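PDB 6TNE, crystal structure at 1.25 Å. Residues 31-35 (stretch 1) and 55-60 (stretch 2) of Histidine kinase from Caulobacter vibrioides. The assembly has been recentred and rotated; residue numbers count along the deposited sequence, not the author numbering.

Stretch 1 31-35: ADGEE
Stretch 2, residues 55-60: IMPGID

Stretch 1 begins as loop or turn at Ala31 and Asp32 and enters a helix at Gly33 that continues past Glu35. Stretch 2 is an irregular loop. Asp32 CA lies 6.6 Å from Met56 CA, and Gly33 CA lies 5.8 Å from Ile59 CA. The two stretches run in the same general direction. The contact buries 259 Å², both sides summed.

Ala31 has phi/psi -100/-7 and Asp32 is extended at -161/169. Gly33, Glu34 and Glu35 are helical, at -69/-34, -64/-43 and -63/-44. Asp32 (chi1 57°, p; chi2 46°) is the N-cap: Glu35 N donates to Asp32 OD1 at 2.9 Å. The Glu35 side chain is fully extended (chi1 and chi2 t, chi3 -171°), and its OE2 accepts from Ala31 N at 2.8 Å.

Ile55 begins stretch 2 at -103/120, with chi1 and chi2 both m, and is out of reach of stretch 1. Met56 is extended at -146/149. Its CA-to-CB bond points toward stretch 1, and the chain is m, t, m (chi3 -75°). This brings Met56 CE to 4.4 Å from Gly33 N.

Pro57 has phi/psi -52/134 and a C-gamma exo ring. Its ring comes no closer than 5.5 Å, Pro57 CD to Ala31 O; its carbonyl makes the contacts. Pro57 O lies 3.9 Å from Asp32 CB. Water 1 donates to Pro57 O at 2.9 Å and to Ala31 O at 2.8 Å, joining two carbonyls that cannot bond each other. Water 2 accepts from Gly33 N at 2.7 Å; Pro57 O, at 2.8 Å, and Ile59 O, at 2.7 Å, lie within its reach as possible acceptors.

Gly58 adopts 91/-157. A CB here would be jammed against the preceding carbonyl O and would fall 2.4 Å from Glu34 OE2. Without one, Gly58 CA sits 3.6 Å from Glu34 OE1.

Ile59 has phi/psi -64/146, chi1 65° (p) and chi2 176° (t). Its N donates to Glu34 OE1 at 3.1 Å, with an N-H...O angle of 155°. This is the one direct hydrogen bond between the stretches. Glu34 CA-to-CB points sideways, but chi1 -61° (m), chi2 85° (p) and chi3 172° bring the carboxylate to the loop. Ile59 CG2 is 3.5 Å from Glu34 OE1. Ile59 CG1 packs 3.9 Å from Gly33 CA; a CB on Gly33 would clash with it at 2.4 Å.

Asp60 is at -73/164 with chi1 50° (p) and chi2 88°; its CA-to-CB bond points away from stretch 1. It caps the next helix.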

# COMPACT_ATOMS: atom_id res chain seq x y z
N ALA A 31 -2.13 9.84 1.77
CA ALA A 31 -3.43 9.88 2.41
C ALA A 31 -4.57 9.74 1.42
O ALA A 31 -5.72 9.63 1.84
CB ALA A 31 -3.62 11.18 3.18
N ASP A 32 -4.29 9.73 0.13
CA ASP A 32 -5.35 9.60 -0.86
C ASP A 32 -4.74 9.15 -2.18
O ASP A 32 -3.51 9.11 -2.35
CB ASP A 32 -6.20 10.85 -1.06
CG ASP A 32 -5.42 12.02 -1.43
OD1 ASP A 32 -4.55 12.00 -2.29
OD2 ASP A 32 -5.66 13.05 -0.83
N GLY A 33 -5.61 8.77 -3.11
CA GLY A 33 -5.14 8.23 -4.36
C GLY A 33 -4.45 9.22 -5.25
O GLY A 33 -3.53 8.87 -5.97
N GLU A 34 -4.90 10.46 -5.22
CA GLU A 34 -4.27 11.46 -6.05
C GLU A 34 -2.79 11.69 -5.62
O GLU A 34 -1.88 11.76 -6.46
CB GLU A 34 -5.24 12.66 -6.05
CG GLU A 34 -6.73 12.25 -6.70
CD GLU A 34 -7.91 11.57 -5.78
OE1 GLU A 34 -9.07 11.41 -6.26
OE2 GLU A 34 -7.78 11.19 -4.61
N GLU A 35 -2.52 11.76 -4.30
CA GLU A 35 -1.14 11.82 -3.82
C GLU A 35 -0.37 10.56 -4.18
O GLU A 35 0.77 10.62 -4.63
CB GLU A 35 -1.20 11.96 -2.30
CG GLU A 35 0.15 11.99 -1.67
CD GLU A 35 0.15 12.16 -0.14
OE1 GLU A 35 1.23 12.36 0.40
OE2 GLU A 35 -0.91 12.09 0.53
N ILE A 55 -11.70 2.07 0.41
CA ILE A 55 -12.61 3.22 0.37
C ILE A 55 -11.90 4.39 1.05
O ILE A 55 -11.45 4.28 2.20
CB ILE A 55 -13.90 2.90 1.13
CG1 ILE A 55 -14.60 1.69 0.49
CG2 ILE A 55 -14.78 4.14 1.16
CD1 ILE A 55 -14.73 1.75 -1.04
N MET A 56 -11.70 5.48 0.31
CA MET A 56 -10.98 6.66 0.79
C MET A 56 -11.63 7.88 0.17
O MET A 56 -12.15 7.77 -0.95
CB MET A 56 -9.52 6.65 0.32
CG MET A 56 -8.70 5.49 0.86
SD MET A 56 -7.02 5.56 0.28
CE MET A 56 -7.16 5.02 -1.43
N PRO A 57 -11.62 9.03 0.84
CA PRO A 57 -12.05 10.26 0.14
C PRO A 57 -11.25 10.38 -1.16
O PRO A 57 -10.01 10.18 -1.17
CB PRO A 57 -11.71 11.36 1.15
CG PRO A 57 -11.74 10.69 2.52
CD PRO A 57 -11.22 9.26 2.25
N GLY A 58 -11.94 10.70 -2.27
CA GLY A 58 -11.32 10.66 -3.57
C GLY A 58 -11.48 9.29 -4.23
O GLY A 58 -12.39 8.53 -3.91
N ILE A 59 -10.60 8.97 -5.18
CA ILE A 59 -10.69 7.68 -5.85
C ILE A 59 -10.47 6.51 -4.88
O ILE A 59 -9.67 6.58 -3.93
CB ILE A 59 -9.73 7.59 -7.04
CG1 ILE A 59 -8.24 7.65 -6.60
CG2 ILE A 59 -10.12 8.65 -8.07
CD1 ILE A 59 -7.28 7.47 -7.76
N ASP A 60 -11.17 5.42 -5.14
CA ASP A 60 -10.98 4.20 -4.35
C ASP A 60 -9.65 3.53 -4.70
O ASP A 60 -9.03 3.80 -5.73
CB ASP A 60 -12.14 3.23 -4.61
CG ASP A 60 -12.38 3.04 -6.08
OD1 ASP A 60 -11.75 2.14 -6.70
OD2 ASP A 60 -13.15 3.85 -6.64
O HOH W 1 -8.45 10.22 1.33
O HOH W 2 -8.32 8.59 -2.68